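Local structure of lipase C (Serratia marcescens, 5NEN) at residues 45-50 with 292-297; 56-61 with 280-285; 158-163 with 221-226; 169-174 with 210-215. The protein serves as the membrane fusion protein of a type I secretion system for lipase, probably bridging the inner-membrane transporter and the outer-membrane channel. All coordinates share one frame; numbering follows the deposited sequence.

Contact 1 (45-50 with 292-297)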
loop_
_atom_site.group_PDB
_atom_site.type_symbol
_atom_site.label_atom_id
_atom_site.label_comp_id
_atom_site.label_asym_id
_atom_site.label_seq_id
_atom_site.Cartn_x
_atom_site.Cartn_y
_atom_site.Cartn_z
ATOM N N VAL A 45 19.245 39.903 -37.059
ATOM C CA VAL A 45 18.551 39.176 -35.976
ATOM C C VAL A 45 17.032 39.068 -36.186
ATOM O O VAL A 45 16.323 40.078 -36.307
ATOM C CB VAL A 45 18.812 39.824 -34.562
ATOM C CG1 VAL A 45 18.754 41.353 -34.618
ATOM C CG2 VAL A 45 17.838 39.276 -33.504
ATOM N N GLN A 46 16.538 37.831 -36.203
ATOM C CA GLN A 46 15.131 37.579 -36.466
ATOM C C GLN A 46 14.417 37.310 -35.145
ATOM O O GLN A 46 14.973 37.574 -34.073
ATOM C CB GLN A 46 14.962 36.393 -37.425
ATOM C CG GLN A 46 15.626 36.579 -38.788
ATOM C CD GLN A 46 14.754 36.096 -39.949
ATOM O OE1 GLN A 46 13.989 35.132 -39.810
ATOM N NE2 GLN A 46 14.861 36.772 -41.099
ATOM N N ALA A 47 13.195 36.782 -35.216
ATOM C CA ALA A 47 12.384 36.593 -34.014
ATOM C C ALA A 47 12.242 35.122 -33.654
ATOM O O ALA A 47 11.691 34.342 -34.428
ATOM C CB ALA A 47 11.006 37.225 -34.207
ATOM N N PRO A 48 12.700 34.758 -32.444
ATOM C CA PRO A 48 12.791 33.381 -31.944
ATOM C C PRO A 48 11.431 32.741 -31.692
ATOM O O PRO A 48 11.061 31.793 -32.383
ATOM C CB PRO A 48 13.574 33.535 -30.633
ATOM C CG PRO A 48 13.264 34.913 -30.173
ATOM C CD PRO A 48 13.110 35.741 -31.426
ATOM N N ALA A 49 10.705 33.238 -30.699
ATOM C CA ALA A 49 9.351 32.776 -30.454
ATOM C C ALA A 49 8.390 33.696 -31.181
ATOM O O ALA A 49 8.790 34.458 -32.065
ATOM C CB ALA A 49 9.046 32.735 -28.960
ATOM N N SER A 50 7.122 33.631 -30.808
ATOM C CA SER A 50 6.124 34.425 -31.491
ATOM C C SER A 50 5.047 34.899 -30.522
ATOM O O SER A 50 4.003 34.268 -30.388
ATOM C CB SER A 50 5.516 33.617 -32.637
ATOM O OG SER A 50 6.507 32.848 -33.309
ATOM N N GLY A 292 3.534 45.024 -29.467
ATOM C CA GLY A 292 2.789 44.421 -30.556
ATOM C C GLY A 292 3.236 43.019 -30.880
ATOM O O GLY A 292 4.398 42.684 -30.693
ATOM N N VAL A 293 2.318 42.196 -31.379
ATOM C CA VAL A 293 2.621 40.784 -31.618
ATOM C C VAL A 293 3.562 40.587 -32.815
ATOM O O VAL A 293 3.575 41.375 -33.768
ATOM C CB VAL A 293 1.325 39.939 -31.826
ATOM C CG1 VAL A 293 0.390 40.077 -30.624
ATOM C CG2 VAL A 293 0.612 40.327 -33.100
ATOM N N VAL A 294 4.355 39.524 -32.724
ATOM C CA VAL A 294 5.383 39.189 -33.703
ATOM C C VAL A 294 5.187 37.737 -34.146
ATOM O O VAL A 294 4.461 36.978 -33.497
ATOM C CB VAL A 294 6.815 39.381 -33.112
ATOM C CG1 VAL A 294 7.102 38.331 -32.038
ATOM C CG2 VAL A 294 7.902 39.362 -34.214
ATOM N N GLY A 295 5.821 37.350 -35.248
ATOM C CA GLY A 295 5.773 35.972 -35.692
ATOM C C GLY A 295 7.140 35.318 -35.780
ATOM O O GLY A 295 8.176 35.991 -35.780
ATOM N N ALA A 296 7.136 33.990 -35.833
ATOM C CA ALA A 296 8.327 33.238 -36.179
ATOM C C ALA A 296 8.621 33.455 -37.666
ATOM O O ALA A 296 7.713 33.397 -38.504
ATOM C CB ALA A 296 8.142 31.760 -35.862
ATOM N N GLY A 297 9.883 33.729 -37.984
ATOM C CA GLY A 297 10.281 34.027 -39.348
ATOM C C GLY A 297 10.249 35.518 -39.632
ATOM O O GLY A 297 10.404 35.940 -40.782
#
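Ala47 sets its methyl group against Val294 and the peptide that follows it: Ala47 CB lies 3.8 Å from Val294 CG2 and 3.5 Å from Gly295 O. The valine branch that meets it, CG2, stands anti to the backbone N of Val294, while CG1 of the same residue turns toward the Ser50 end of 45-50 and lies 4.1 Å from Ser50 CA. Val294 is the residue of 292-297 that makes the apolar side-chain contact, to Ala47. Around Ser50 the contact is largely with backbone. Ser50 CB lies 3.6 Å from Val294 O, and the CA atoms of Ser50 and Gly295 are 4.5 Å apart, where the two segments come closest. The polar end of Ser50 is claimed from outside: Glu200 of the second subunit accepts hydrogen bonds through OE2 from both Ser50 OG and Ala296 N, so one carboxylate joins the two segments. At the far end, Gln46 OE1 approaches Gly297 C at 3.8 Å, a loose contact. The biotin-lipoyl-like part thus meets the HlyD-family region across more than 200 residues, in keeping with the split lipoyl-like domain of membrane fusion proteins. Segment 45-50 runs off strand 43-46, outermost in the sheet within this chain. The loop 292-297 leads into the middle strand, 299-303, whose Leu300 packs on Val294 and whose His299 packs on Gln46.

Contact 2 (56-61 with 280-285)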
loop_
_atom_site.group_PDB
_atom_site.type_symbol
_atom_site.label_atom_id
_atom_site.label_comp_id
_atom_site.label_asym_id
_atom_site.label_seq_id
_atom_site.Cartn_x
_atom_site.Cartn_y
_atom_site.Cartn_z
ATOM N N ILE A 56 11.645 47.254 -25.511
ATOM C CA ILE A 56 12.898 47.219 -26.270
ATOM C C ILE A 56 13.960 48.011 -25.505
ATOM O O ILE A 56 13.644 49.005 -24.860
ATOM C CB ILE A 56 12.734 47.806 -27.710
ATOM C CG1 ILE A 56 11.490 47.231 -28.412
ATOM C CG2 ILE A 56 13.991 47.564 -28.546
ATOM C CD1 ILE A 56 11.382 47.570 -29.915
ATOM N N ALA A 57 15.213 47.570 -25.564
ATOM C CA ALA A 57 16.279 48.247 -24.831
ATOM C C ALA A 57 17.210 49.011 -25.767
ATOM O O ALA A 57 18.209 49.575 -25.321
ATOM C CB ALA A 57 17.079 47.240 -24.000
ATOM N N VAL A 58 16.891 49.022 -27.063
ATOM C CA VAL A 58 17.793 49.585 -28.075
ATOM C C VAL A 58 17.057 50.470 -29.103
ATOM O O VAL A 58 15.843 50.359 -29.282
ATOM C CB VAL A 58 18.568 48.444 -28.819
ATOM C CG1 VAL A 58 19.711 48.996 -29.651
ATOM C CG2 VAL A 58 19.133 47.448 -27.827
ATOM N N ARG A 59 17.812 51.361 -29.750
ATOM C CA ARG A 59 17.330 52.234 -30.822
ATOM C C ARG A 59 18.531 52.575 -31.688
ATOM O O ARG A 59 19.666 52.403 -31.239
ATOM C CB ARG A 59 16.698 53.492 -30.242
ATOM C CG ARG A 59 17.329 53.826 -28.914
ATOM C CD ARG A 59 16.430 54.594 -28.013
ATOM N NE ARG A 59 16.865 54.450 -26.630
ATOM C CZ ARG A 59 16.192 54.951 -25.607
ATOM N NH1 ARG A 59 15.076 55.619 -25.841
ATOM N NH2 ARG A 59 16.627 54.784 -24.370
ATOM N N ASP A 60 18.292 53.040 -32.914
ATOM C CA ASP A 60 19.374 53.357 -33.854
ATOM C C ASP A 60 20.500 54.188 -33.237
ATOM O O ASP A 60 20.282 54.932 -32.279
ATOM C CB ASP A 60 18.821 54.091 -35.081
ATOM C CG ASP A 60 18.274 53.148 -36.137
ATOM O OD1 ASP A 60 18.260 51.920 -35.886
ATOM O OD2 ASP A 60 17.859 53.646 -37.214
ATOM N N GLY A 61 21.701 54.043 -33.797
ATOM C CA GLY A 61 22.874 54.793 -33.371
ATOM C C GLY A 61 23.420 54.387 -32.013
ATOM O O GLY A 61 23.975 55.215 -31.290
ATOM N N GLY A 280 28.645 45.669 -32.297
ATOM C CA GLY A 280 28.652 47.032 -32.810
ATOM C C GLY A 280 27.266 47.652 -32.885
ATOM O O GLY A 280 26.385 47.239 -32.167
ATOM N N THR A 281 27.054 48.641 -33.752
ATOM C CA THR A 281 25.780 49.380 -33.747
ATOM C C THR A 281 24.520 48.592 -34.182
ATOM O O THR A 281 24.575 47.370 -34.344
ATOM C CB THR A 281 25.893 50.628 -34.622
ATOM N N VAL A 282 23.375 49.275 -34.297
ATOM C CA VAL A 282 22.139 48.606 -34.729
ATOM C C VAL A 282 21.369 49.417 -35.785
ATOM O O VAL A 282 21.223 50.640 -35.681
ATOM C CB VAL A 282 21.172 48.296 -33.536
ATOM C CG1 VAL A 282 21.875 47.506 -32.445
ATOM C CG2 VAL A 282 20.556 49.571 -32.962
ATOM N N VAL A 283 20.871 48.716 -36.795
ATOM C CA VAL A 283 20.152 49.333 -37.898
ATOM C C VAL A 283 18.905 48.524 -38.234
ATOM O O VAL A 283 18.917 47.284 -38.201
ATOM C CB VAL A 283 21.071 49.482 -39.155
ATOM C CG1 VAL A 283 20.436 48.878 -40.405
ATOM C CG2 VAL A 283 21.429 50.949 -39.390
ATOM N N GLY A 284 17.818 49.242 -38.512
ATOM C CA GLY A 284 16.631 48.646 -39.095
ATOM C C GLY A 284 15.449 48.439 -38.169
ATOM O O GLY A 284 14.807 47.389 -38.219
ATOM N N LEU A 285 15.148 49.436 -37.338
ATOM C CA LEU A 285 13.993 49.363 -36.449
ATOM C C LEU A 285 12.669 49.439 -37.215
ATOM O O LEU A 285 12.562 50.154 -38.216
ATOM C CB LEU A 285 14.001 50.499 -35.414
ATOM C CG LEU A 285 15.188 50.900 -34.543
ATOM C CD1 LEU A 285 15.418 52.403 -34.689
ATOM C CD2 LEU A 285 14.955 50.511 -33.095
#
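With chi1 at -168°, Val58 carries CG1 anti to its backbone N and lays it 3.5 Å from Val282 CG2, a branch that chi1 of -54° places between the backbone N and carbonyl carbon of Val282. The two valine side chains meet at a slant, and this is the apolar pair of the contact. Val282 CG2 also faces the main chain of the opposing loop, 3.4 Å from Arg59 O. A second group forms around Leu285, whose two methyls are divided between neighbouring residues. Leu285 CD2 lies 3.7 Å from Arg59 CA, whereas Leu285 CD1 turns to the carboxylate, 3.3 Å from Asp60 CG. Asp60 and Leu285 run past one another in opposite senses, so the leucine methyl lies beside the acid group as a van der Waals neighbour. Asp60 OD1 and Val282 O are both acceptors and do not bond. Here the biotin-lipoyl-like part packs on the HlyD-family region, with the helical hairpin between them in sequence, as in the split lipoyl-like domain of membrane fusion proteins. Val58 further packs on Leu70, and Val282 on Val64, both in the loop that precedes helix 76-103. Strand 282-283, outermost within this chain, is tied to strand 299-303 by backbone hydrogen bonding between Val283 and Asp302, and the loop 56-61, which in sequence lies between strand 43-46 and helix 76-103, packs beside it.

Contact 3 (158-163 with 221-226)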
loop_
_atom_site.group_PDB
_atom_site.type_symbol
_atom_site.label_atom_id
_atom_site.label_comp_id
_atom_site.label_asym_id
_atom_site.label_seq_id
_atom_site.Cartn_x
_atom_site.Cartn_y
_atom_site.Cartn_z
ATOM N N PHE A 158 2.692 -22.308 20.311
ATOM C CA PHE A 158 2.047 -22.512 21.601
ATOM C C PHE A 158 1.131 -23.731 21.527
ATOM O O PHE A 158 1.002 -24.480 22.492
ATOM C CB PHE A 158 1.289 -21.232 22.006
ATOM C CG PHE A 158 0.312 -21.397 23.158
ATOM C CD1 PHE A 158 0.741 -21.325 24.484
ATOM C CD2 PHE A 158 -1.053 -21.524 22.916
ATOM C CE1 PHE A 158 -0.171 -21.443 25.554
ATOM C CE2 PHE A 158 -1.965 -21.632 23.977
ATOM C CZ PHE A 158 -1.519 -21.600 25.294
ATOM N N GLN A 159 0.503 -23.946 20.377
ATOM C CA GLN A 159 -0.331 -25.135 20.225
ATOM C C GLN A 159 0.518 -26.409 20.188
ATOM O O GLN A 159 0.236 -27.394 20.890
ATOM C CB GLN A 159 -1.183 -25.023 18.962
ATOM C CG GLN A 159 -2.556 -25.632 19.104
ATOM C CD GLN A 159 -3.571 -24.940 18.225
ATOM O OE1 GLN A 159 -3.242 -23.978 17.528
ATOM N NE2 GLN A 159 -4.821 -25.404 18.273
ATOM N N LEU A 160 1.571 -26.379 19.381
ATOM C CA LEU A 160 2.460 -27.522 19.263
ATOM C C LEU A 160 3.040 -27.908 20.617
ATOM O O LEU A 160 3.292 -29.089 20.852
ATOM C CB LEU A 160 3.585 -27.259 18.257
ATOM C CG LEU A 160 3.320 -27.690 16.812
ATOM C CD1 LEU A 160 1.926 -27.343 16.428
ATOM C CD2 LEU A 160 4.322 -27.098 15.803
ATOM N N LYS A 161 3.289 -26.927 21.489
ATOM C CA LYS A 161 3.896 -27.256 22.770
ATOM C C LYS A 161 2.963 -28.221 23.513
ATOM O O LYS A 161 3.370 -29.313 23.928
ATOM C CB LYS A 161 4.160 -25.994 23.603
ATOM N N GLY A 162 1.693 -27.841 23.605
ATOM C CA GLY A 162 0.714 -28.667 24.275
ATOM C C GLY A 162 0.611 -30.020 23.597
ATOM O O GLY A 162 0.626 -31.048 24.257
ATOM N N LEU A 163 0.553 -30.030 22.275
ATOM C CA LEU A 163 0.422 -31.293 21.573
ATOM C C LEU A 163 1.612 -32.236 21.836
ATOM O O LEU A 163 1.425 -33.438 22.038
ATOM C CB LEU A 163 0.261 -31.027 20.078
ATOM C CG LEU A 163 -1.087 -30.392 19.725
ATOM C CD1 LEU A 163 -1.446 -30.593 18.253
ATOM C CD2 LEU A 163 -2.172 -30.983 20.601
ATOM N N GLN A 221 0.042 -31.349 10.526
ATOM C CA GLN A 221 -0.756 -30.398 9.777
ATOM C C GLN A 221 -0.352 -28.989 10.186
ATOM O O GLN A 221 -0.186 -28.093 9.349
ATOM C CB GLN A 221 -2.237 -30.660 10.000
ATOM C CG GLN A 221 -2.694 -32.024 9.461
ATOM C CD GLN A 221 -2.344 -32.304 7.992
ATOM O OE1 GLN A 221 -1.866 -31.434 7.259
ATOM N NE2 GLN A 221 -2.574 -33.549 7.567
ATOM N N LEU A 222 -0.178 -28.811 11.489
ATOM C CA LEU A 222 0.242 -27.532 12.044
ATOM C C LEU A 222 1.652 -27.132 11.603
ATOM O O LEU A 222 1.893 -25.972 11.287
ATOM C CB LEU A 222 0.150 -27.575 13.566
ATOM C CG LEU A 222 -1.291 -27.490 14.067
ATOM C CD1 LEU A 222 -1.392 -27.554 15.569
ATOM C CD2 LEU A 222 -1.840 -26.157 13.588
ATOM N N GLN A 223 2.575 -28.084 11.586
ATOM C CA GLN A 223 3.949 -27.826 11.170
ATOM C C GLN A 223 3.910 -27.273 9.743
ATOM O O GLN A 223 4.691 -26.376 9.348
ATOM C CB GLN A 223 4.774 -29.114 11.242
ATOM C CG GLN A 223 5.306 -29.487 12.635
ATOM C CD GLN A 223 5.480 -31.010 12.844
ATOM O OE1 GLN A 223 4.858 -31.821 12.153
ATOM N NE2 GLN A 223 6.349 -31.390 13.785
ATOM N N LYS A 224 2.973 -27.820 8.974
ATOM C CA LYS A 224 2.716 -27.328 7.638
ATOM C C LYS A 224 2.201 -25.891 7.717
ATOM O O LYS A 224 2.679 -25.033 6.997
ATOM C CB LYS A 224 1.725 -28.235 6.897
ATOM N N GLN A 225 1.272 -25.616 8.625
ATOM C CA GLN A 225 0.702 -24.271 8.723
ATOM C C GLN A 225 1.812 -23.259 9.010
ATOM O O GLN A 225 1.736 -22.115 8.591
ATOM C CB GLN A 225 -0.375 -24.219 9.793
ATOM C CG GLN A 225 -1.497 -25.203 9.545
ATOM C CD GLN A 225 -2.709 -24.948 10.419
ATOM O OE1 GLN A 225 -2.752 -23.974 11.188
ATOM N NE2 GLN A 225 -3.714 -25.822 10.301
ATOM N N LEU A 226 2.812 -23.676 9.777
ATOM C CA LEU A 226 3.998 -22.858 9.991
ATOM C C LEU A 226 4.750 -22.592 8.706
ATOM O O LEU A 226 5.033 -21.437 8.376
ATOM C CB LEU A 226 4.979 -23.543 10.941
ATOM C CG LEU A 226 4.888 -23.188 12.397
ATOM C CD1 LEU A 226 6.209 -23.514 13.030
ATOM C CD2 LEU A 226 4.598 -21.725 12.523
#
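Leu160 CD1 lies against Leu222 and touches it at two points, CB and CD1, each 3.4 Å away. The two leucine side chains pass each other in opposite directions, so the contact runs along Leu222 from its CB outward. Chi1 of -75° sets Leu222 CG anti to the carbonyl carbon, and the branch beyond it offers CD1 to three residues of the other helix. Besides Leu160, these are Leu163, whose CD1 lies 4.1 Å away, and Gln159, whose CG is 4.2 Å away; both side chains cross that of Leu222 at about a right angle. Gln159, Leu160 and Leu163 thus meet one leucine tip from the same helix. The other branch of Leu160 is used separately: Leu160 CD2 lies 4.1 Å from Gln223 CG, a contact with the aliphatic part of the glutamine.

Helix geometry positions this cluster. The two axes run antiparallel at 158° and approach to 10.7 Å, with the closest CA pair at Leu160 and Leu222. On the flanks, Leu163 also packs on Arg218 and Ile219, and Leu226 on Met153 and Ile156, which continues the packing in both directions along the hairpin. The second subunit packs on segment 158-163 too, its Thr91 on Gln159 and its Gln88 on Leu163, and its Arg123 makes a cation-pi contact with Phe158 and donates a hydrogen bond to Phe158 O. The contacts between the segments themselves are van der Waals, made by leucine methyls and glutamine methylenes, so the fit here probably depends on shape and spacing more than on directed bonds.

Contact 4 (169-174 with 210-215)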
loop_
_atom_site.group_PDB
_atom_site.type_symbol
_atom_site.label_atom_id
_atom_site.label_comp_id
_atom_site.label_asym_id
_atom_site.label_seq_id
_atom_site.Cartn_x
_atom_site.Cartn_y
_atom_site.Cartn_z
ATOM N N ASN A 169 3.254 -37.755 27.222
ATOM C CA ASN A 169 2.540 -38.455 28.277
ATOM C C ASN A 169 1.899 -39.728 27.755
ATOM O O ASN A 169 1.943 -40.783 28.404
ATOM C CB ASN A 169 1.484 -37.542 28.891
ATOM C CG ASN A 169 2.103 -36.430 29.711
ATOM O OD1 ASN A 169 3.330 -36.273 29.737
ATOM N ND2 ASN A 169 1.267 -35.630 30.357
ATOM N N LYS A 170 1.372 -39.649 26.547
ATOM C CA LYS A 170 0.789 -40.820 25.927
ATOM C C LYS A 170 1.841 -41.910 25.676
ATOM O O LYS A 170 1.532 -43.098 25.784
ATOM C CB LYS A 170 0.071 -40.433 24.632
ATOM C CG LYS A 170 -1.343 -39.903 24.830
ATOM C CD LYS A 170 -1.843 -39.189 23.595
ATOM C CE LYS A 170 -3.168 -38.511 23.874
ATOM N NZ LYS A 170 -3.706 -37.812 22.665
ATOM N N GLN A 171 3.064 -41.520 25.317
ATOM C CA GLN A 171 4.123 -42.506 25.159
ATOM C C GLN A 171 4.264 -43.245 26.474
ATOM O O GLN A 171 4.264 -44.478 26.506
ATOM C CB GLN A 171 5.448 -41.863 24.755
ATOM C CG GLN A 171 5.519 -41.436 23.296
ATOM C CD GLN A 171 5.664 -42.624 22.352
ATOM O OE1 GLN A 171 5.958 -43.752 22.779
ATOM N NE2 GLN A 171 5.468 -42.376 21.060
ATOM N N ILE A 172 4.298 -42.500 27.574
ATOM C CA ILE A 172 4.425 -43.169 28.872
ATOM C C ILE A 172 3.296 -44.152 29.117
ATOM O O ILE A 172 3.540 -45.312 29.476
ATOM C CB ILE A 172 4.426 -42.185 30.048
ATOM C CG1 ILE A 172 5.836 -41.633 30.278
ATOM C CG2 ILE A 172 3.900 -42.867 31.323
ATOM C CD1 ILE A 172 5.858 -40.350 31.088
ATOM N N GLN A 173 2.068 -43.703 28.891
ATOM C CA GLN A 173 0.933 -44.581 29.114
ATOM C C GLN A 173 1.084 -45.851 28.243
ATOM O O GLN A 173 0.838 -46.963 28.717
ATOM C CB GLN A 173 -0.383 -43.844 28.831
ATOM N N LEU A 174 1.574 -45.692 27.014
ATOM C CA LEU A 174 1.805 -46.826 26.117
ATOM C C LEU A 174 2.765 -47.843 26.716
ATOM O O LEU A 174 2.535 -49.062 26.653
ATOM C CB LEU A 174 2.385 -46.353 24.794
ATOM C CG LEU A 174 1.446 -46.045 23.653
ATOM C CD1 LEU A 174 2.292 -45.894 22.401
ATOM C CD2 LEU A 174 0.397 -47.144 23.506
ATOM N N SER A 210 -3.740 -45.102 18.853
ATOM C CA SER A 210 -4.458 -44.476 17.760
ATOM C C SER A 210 -4.702 -43.023 18.109
ATOM O O SER A 210 -4.662 -42.135 17.245
ATOM C CB SER A 210 -5.811 -45.136 17.531
ATOM O OG SER A 210 -6.743 -44.592 18.452
ATOM N N SER A 211 -4.923 -42.791 19.400
ATOM C CA SER A 211 -5.041 -41.452 19.941
ATOM C C SER A 211 -3.740 -40.680 19.681
ATOM O O SER A 211 -3.764 -39.486 19.287
ATOM C CB SER A 211 -5.389 -41.518 21.431
ATOM O OG SER A 211 -5.340 -40.248 22.050
ATOM N N ILE A 212 -2.608 -41.360 19.871
ATOM C CA ILE A 212 -1.335 -40.691 19.678
ATOM C C ILE A 212 -1.239 -40.235 18.235
ATOM O O ILE A 212 -0.901 -39.084 17.974
ATOM C CB ILE A 212 -0.092 -41.589 19.994
ATOM C CG1 ILE A 212 0.363 -41.428 21.450
ATOM C CG2 ILE A 212 1.076 -41.192 19.117
ATOM C CD1 ILE A 212 1.701 -42.125 21.813
ATOM N N ASP A 213 -1.586 -41.105 17.296
ATOM C CA ASP A 213 -1.469 -40.680 15.909
ATOM C C ASP A 213 -2.512 -39.651 15.501
ATOM O O ASP A 213 -2.278 -38.915 14.546
ATOM C CB ASP A 213 -1.449 -41.874 14.944
ATOM C CG ASP A 213 -0.061 -42.507 14.854
ATOM O OD1 ASP A 213 0.573 -42.715 15.908
ATOM O OD2 ASP A 213 0.443 -42.688 13.724
ATOM N N GLU A 214 -3.660 -39.610 16.157
ATOM C CA GLU A 214 -4.558 -38.481 15.922
ATOM C C GLU A 214 -3.813 -37.187 16.227
ATOM O O GLU A 214 -3.730 -36.255 15.400
ATOM C CB GLU A 214 -5.793 -38.583 16.792
ATOM C CG GLU A 214 -7.032 -37.977 16.191
ATOM C CD GLU A 214 -8.231 -38.240 17.073
ATOM O OE1 GLU A 214 -8.310 -37.633 18.166
ATOM O OE2 GLU A 214 -9.076 -39.084 16.692
ATOM N N THR A 215 -3.204 -37.177 17.409
ATOM C CA THR A 215 -2.423 -36.030 17.852
ATOM C C THR A 215 -1.288 -35.669 16.885
ATOM O O THR A 215 -1.125 -34.501 16.527
ATOM C CB THR A 215 -1.850 -36.295 19.256
ATOM O OG1 THR A 215 -2.840 -35.958 20.242
ATOM C CG2 THR A 215 -0.597 -35.483 19.493
#
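Apolar packing centres on Ile212, which is buried and faces Lys170 across the helix interface. Ile212 CG1 lies 3.3 Å from Lys170 CB and 3.8 Å from Lys170 CD, so the isoleucine rests along the aliphatic part of the lysine as the two side chains pass in opposite directions. Its terminal methyl, Ile212 CD1, goes on to meet Leu174 CD1 tip to tip at 3.9 Å. Gln171 crosses the isoleucine at about a right angle, and its amide end makes a van der Waals contact with the same methyl, Gln171 NE2 lying 3.8 Å from Ile212 CD1.

Polar bonding is confined to the end of the lysine. Chi2 to chi4 are all near 180°, and this extended chain takes NZ to the opposite helix. There Lys170 NZ donates to Ser211 OG at 3.0 Å. A weak second bond runs from Lys170 NZ to Thr215 OG1 at 3.2 Å. Ser211 and Thr215 are four residues apart, about one helical turn, and so offer two hydroxyls to the same nitrogen. An acidic group is near but not paired: Glu214 OE1 is 6.4 Å from Lys170 NZ and forms a salt bridge with Lys261 of the second subunit.

The axes of 169-174 and 210-215 are antiparallel at 164° and come within 10.2 Å. This is one layer of an antiparallel helical hairpin, the long AprE-like coiled-coil arm of membrane fusion proteins, here joining helix 122-190 to helix 195-270.

Contacts 1 and 2 lie at one end of the elongated molecule and contacts 3 and 4 on the helical arm, across the chain's centre from them. The first two are surface contacts of loops about a single three-stranded sheet, their centres about 17 Å apart. Contacts 3 and 4 join the same two helices, 122-190 and 195-270, and touch where Thr215 packs on Leu163; contact 4 is partly buried, whereas contact 3 counts as a surface contact. Methyl packing serves all four, but only contact 4 adds hydrogen bonds between its own segments. Contacts 1, 3 and 4 also meet the second subunit, and contact 2 does not.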